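Conserved domain protein (Bacillus anthracis, PDB 3FBQ) is of unknown function, an all-beta protein whose sequence families belong to the E-set (immunoglobulin-like) clan. Local coordinates at residues G19-E22 against N23-E26; E183-K186 against G187-K190. All coordinates share one frame; numbering follows the deposited sequence.

Interaction 1 (G19-E22 against N23-E26); sequences GLYE and NYKE
Tyr21 and Tyr24, three residues apart along one continuous stretch, lay their rings together as a T-shaped pair, with centroids 4.8 Å apart and planes at 70°. Tyr24 offers the face and can be followed outward from its backbone. Its CB packs against the carbonyl of Tyr21, 3.3 Å from Tyr21 O. CG then meets the edge of the other ring, lying near the plane of Tyr21 and 3.6 Å from Tyr21 CD1, an atom that stands over the centre of the Tyr24 ring. Further out, the CD1-CE1 edge of Tyr21 stands over the face of Tyr24 and meets its CD1 and CE1, while CD2 and CE2 of Tyr24 lie by the carbonyl oxygen of Leu20, CE2 coming 3.4 Å from Leu20 O. At the tip, OH is 4.0 Å from Leu20 CD2 and makes a weak hydrogen bond to Ser175. In Tyr21, CG beside the backbone N (chi1 -67°) carries the ring out toward Tyr24. Tyrosine suits both places: the flat rings fill a buried interior while the hydroxyls keep polar partners, Glu212 in the case of Tyr21. Phe10 meets the Tyr24 ring as well, extending the aromatic cluster. In the backbone, Tyr24 N donates a nearly straight bond to Tyr21 O (2.8 Å, 168° at the hydrogen). Water 2 takes a hydrogen from Glu26 N (2.9 Å) and gives one to Glu22 O, bridging the i to i+4 pair of an alpha-helix. The direct i to i+3 bond and this water-bridged pair mark a helical turn leading into the short helix 24-27.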
loop_
_atom_site.group_PDB
_atom_site.type_symbol
_atom_site.label_atom_id
_atom_site.label_comp_id
_atom_site.label_asym_id
_atom_site.label_seq_id
_atom_site.Cartn_x
_atom_site.Cartn_y
_atom_site.Cartn_z
ATOM N N GLY A 19 8.688 -27.193 -13.661
ATOM C CA GLY A 19 7.934 -28.372 -13.247
ATOM C C GLY A 19 6.783 -28.125 -12.259
ATOM O O GLY A 19 5.701 -28.698 -12.435
ATOM N N LEU A 20 6.995 -27.287 -11.237
ATOM C CA LEU A 20 6.033 -27.208 -10.155
ATOM C C LEU A 20 4.606 -26.919 -10.645
ATOM O O LEU A 20 3.646 -27.674 -10.307
ATOM C CB LEU A 20 6.461 -26.213 -9.082
ATOM C CG LEU A 20 5.938 -26.377 -7.626
ATOM C CD1 LEU A 20 5.589 -25.058 -7.020
ATOM C CD2 LEU A 20 4.744 -27.285 -7.408
ATOM N N TYR A 21 4.462 -25.867 -11.464
ATOM C CA TYR A 21 3.120 -25.423 -11.882
ATOM C C TYR A 21 2.473 -26.243 -12.970
ATOM O O TYR A 21 1.263 -26.075 -13.274
ATOM C CB TYR A 21 3.070 -23.922 -12.186
ATOM C CG TYR A 21 3.273 -23.201 -10.919
ATOM C CD1 TYR A 21 2.301 -23.230 -9.903
ATOM C CD2 TYR A 21 4.449 -22.565 -10.678
ATOM C CE1 TYR A 21 2.502 -22.604 -8.696
ATOM C CE2 TYR A 21 4.668 -21.930 -9.479
ATOM C CZ TYR A 21 3.710 -21.955 -8.485
ATOM O OH TYR A 21 4.027 -21.304 -7.280
ATOM N N GLU A 22 3.271 -27.159 -13.508
ATOM C CA GLU A 22 2.826 -27.981 -14.603
ATOM C C GLU A 22 1.347 -28.470 -14.523
ATOM O O GLU A 22 0.643 -28.345 -15.515
ATOM C CB GLU A 22 3.784 -29.126 -14.904
ATOM C CG GLU A 22 2.962 -30.270 -15.523
ATOM C CD GLU A 22 3.633 -31.016 -16.690
ATOM O OE1 GLU A 22 4.746 -31.575 -16.462
ATOM O OE2 GLU A 22 3.010 -31.081 -17.798
ATOM N N ASN A 23 0.854 -28.946 -13.365
ATOM C CA ASN A 23 -0.558 -29.386 -13.299
ATOM C C ASN A 23 -1.536 -28.491 -12.632
ATOM O O ASN A 23 -2.642 -28.925 -12.311
ATOM C CB ASN A 23 -0.703 -30.764 -12.704
ATOM C CG ASN A 23 0.257 -31.691 -13.284
ATOM O OD1 ASN A 23 0.212 -31.952 -14.490
ATOM N ND2 ASN A 23 1.198 -32.168 -12.460
ATOM N N TYR A 24 -1.178 -27.236 -12.468
ATOM C CA TYR A 24 -2.029 -26.335 -11.724
ATOM C C TYR A 24 -3.325 -25.904 -12.474
ATOM O O TYR A 24 -4.413 -25.860 -11.887
ATOM C CB TYR A 24 -1.197 -25.144 -11.237
ATOM C CG TYR A 24 -0.579 -25.400 -9.913
ATOM C CD1 TYR A 24 -0.956 -24.679 -8.800
ATOM C CD2 TYR A 24 0.366 -26.372 -9.752
ATOM C CE1 TYR A 24 -0.400 -24.918 -7.577
ATOM C CE2 TYR A 24 0.913 -26.646 -8.522
ATOM C CZ TYR A 24 0.513 -25.915 -7.441
ATOM O OH TYR A 24 1.064 -26.185 -6.223
ATOM N N LYS A 25 -3.226 -25.587 -13.757
ATOM C CA LYS A 25 -4.417 -25.069 -14.418
ATOM C C LYS A 25 -5.493 -26.102 -14.434
ATOM O O LYS A 25 -6.663 -25.786 -14.321
ATOM C CB LYS A 25 -4.175 -24.626 -15.871
ATOM C CG LYS A 25 -5.322 -23.815 -16.365
ATOM C CD LYS A 25 -4.963 -23.027 -17.562
ATOM C CE LYS A 25 -6.225 -22.513 -18.249
ATOM N NZ LYS A 25 -6.817 -21.333 -17.526
ATOM N N GLU A 26 -5.098 -27.358 -14.602
ATOM C CA GLU A 26 -6.101 -28.348 -14.881
ATOM C C GLU A 26 -6.904 -28.583 -13.595
ATOM O O GLU A 26 -8.084 -28.934 -13.608
ATOM C CB GLU A 26 -5.471 -29.599 -15.478
ATOM C CG GLU A 26 -6.509 -30.426 -16.197
ATOM C CD GLU A 26 -5.937 -31.250 -17.370
ATOM O OE1 GLU A 26 -6.772 -31.563 -18.309
ATOM O OE2 GLU A 26 -4.684 -31.568 -17.330
HETATM O O HOH W 1 2.974 -30.605 -11.290
HETATM O O HOH W 2 -2.481 -27.828 -15.722
#

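Interaction 2 (E183-K186 against G187-K190); sequences EVSK and GARK
Ser185 holds OG between its own backbone N and carbonyl carbon (chi1 73°), directing the hydroxyl oxygen at Ala188 N; Arg189 sets CG beside its N (chi1 -53°) and then extends to NE, returning the side chain along the strand it has just left. Ser185 is the N-cap: Ala188 N donates to OG across 3.0 Å, almost dead straight at 177°. Serine suits the position because its short side chain can accept from an amide of the first turn that has no earlier helical carbonyl to use. The main chain probably adds a bond from Arg189 N to Ser185 O, though the place of that oxygen is less certain. One residue back, Val184 O receives Arg189 NE at 3.1 Å; this oxygen lies close to the guanidinium plane, whereas NE stands above the carbonyl plane. The far end of the guanidinium makes a salt bridge from NH2 to Asp220, so arginine, with several N-H groups on one flat plate, grips strand end and loop together. Apolar atoms close the inner side, where the branch Val184 CG1 touches Ala188 CB (3.8 Å). Alanine is small enough to sit there, against both valine and the cap. On the exposed side, Lys186 and Lys190 run side by side, pointing the same way, with Lys190 NZ 3.5 Å from Lys186 CD; their like charges probably repel mildly. Helix 186-191 thus follows strand 175-184 with only the N-cap Ser185 between, Val184 and Ala188 packing on Ile162 of neighbouring strand 162-171, and Val184 and Arg189 on Tyr222 in the loop before strand 224-231.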
loop_
_atom_site.group_PDB
_atom_site.type_symbol
_atom_site.label_atom_id
_atom_site.label_comp_id
_atom_site.label_asym_id
_atom_site.label_seq_id
_atom_site.Cartn_x
_atom_site.Cartn_y
_atom_site.Cartn_z
ATOM N N GLU A 183 17.052 -25.748 13.540
ATOM C CA GLU A 183 17.572 -25.340 14.859
ATOM C C GLU A 183 19.084 -25.029 14.834
ATOM O O GLU A 183 19.855 -25.709 14.151
ATOM C CB GLU A 183 17.257 -26.401 15.884
ATOM C CG GLU A 183 15.786 -26.480 16.203
ATOM C CD GLU A 183 15.421 -27.813 16.843
ATOM O OE1 GLU A 183 16.177 -28.261 17.740
ATOM O OE2 GLU A 183 14.394 -28.423 16.447
ATOM N N VAL A 184 19.475 -23.972 15.554
ATOM C CA VAL A 184 20.858 -23.489 15.642
ATOM C C VAL A 184 21.300 -23.403 17.142
ATOM O O VAL A 184 20.584 -22.836 17.997
ATOM C CB VAL A 184 20.984 -22.096 14.980
ATOM C CG1 VAL A 184 22.432 -21.724 14.755
ATOM C CG2 VAL A 184 20.265 -22.076 13.667
ATOM N N SER A 185 22.475 -23.966 17.448
ATOM C CA SER A 185 22.974 -24.031 18.828
ATOM C C SER A 185 23.614 -22.732 19.259
ATOM O O SER A 185 24.037 -21.936 18.405
ATOM C CB SER A 185 24.047 -25.105 18.945
ATOM O OG SER A 185 25.224 -24.634 18.308
ATOM N N LYS A 186 23.753 -22.547 20.581
ATOM C CA LYS A 186 24.512 -21.396 21.113
ATOM C C LYS A 186 25.914 -21.311 20.483
ATOM O O LYS A 186 26.314 -20.233 20.061
ATOM C CB LYS A 186 24.511 -21.305 22.659
ATOM C CG LYS A 186 25.289 -22.393 23.412
ATOM C CD LYS A 186 26.770 -21.985 23.763
ATOM C CE LYS A 186 27.694 -23.202 24.038
ATOM N NZ LYS A 186 28.254 -23.148 25.429
ATOM N N GLY A 187 26.629 -22.434 20.360
ATOM C CA GLY A 187 27.886 -22.456 19.614
ATOM C C GLY A 187 27.743 -21.754 18.269
ATOM O O GLY A 187 28.302 -20.666 18.053
ATOM N N ALA A 188 26.929 -22.356 17.392
ATOM C CA ALA A 188 26.784 -21.951 16.001
ATOM C C ALA A 188 26.224 -20.526 15.806
ATOM O O ALA A 188 26.716 -19.760 14.939
ATOM C CB ALA A 188 25.950 -22.938 15.309
ATOM N N ARG A 189 25.220 -20.161 16.607
ATOM C CA ARG A 189 24.605 -18.815 16.487
ATOM C C ARG A 189 25.681 -17.747 16.552
ATOM O O ARG A 189 25.561 -16.671 15.935
ATOM C CB ARG A 189 23.597 -18.519 17.605
ATOM C CG ARG A 189 22.532 -19.544 17.789
ATOM C CD ARG A 189 21.400 -18.976 18.564
ATOM N NE ARG A 189 20.230 -19.781 18.311
ATOM C CZ ARG A 189 18.972 -19.388 18.459
ATOM N NH1 ARG A 189 18.679 -18.157 18.876
ATOM N NH2 ARG A 189 17.994 -20.243 18.166
ATOM N N LYS A 190 26.737 -18.078 17.296
ATOM C CA LYS A 190 27.733 -17.111 17.654
ATOM C C LYS A 190 28.652 -16.795 16.503
ATOM O O LYS A 190 29.075 -15.646 16.349
ATOM C CB LYS A 190 28.488 -17.548 18.898
ATOM C CG LYS A 190 27.660 -17.341 20.165
ATOM C CD LYS A 190 28.536 -17.043 21.403
ATOM C CE LYS A 190 29.374 -18.237 21.858
ATOM N NZ LYS A 190 28.549 -19.241 22.577
#

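In the fold
From the N terminus, interaction 1 comes first, winding the segment after helix 9-12 into helix 24-27, just ahead of the first strand of the five-stranded antiparallel sheet. The chain then builds that sheet and a three-stranded one before entering the eight-stranded sheet, where interaction 2 turns strand 175-184 into helix 186-191. Each contact closes a local turn, and the two follow in series without nesting or crossing. The centres of interactions 1 and 2 are about 39 Å apart, on opposite sides of the chain's centre. Interaction 1 nevertheless reaches the eight-stranded sheet through Glu212 and, weakly, through Ser175, which begins strand 175-184; the other end of that strand carries interaction 2, which binds it to the loop containing Asp220.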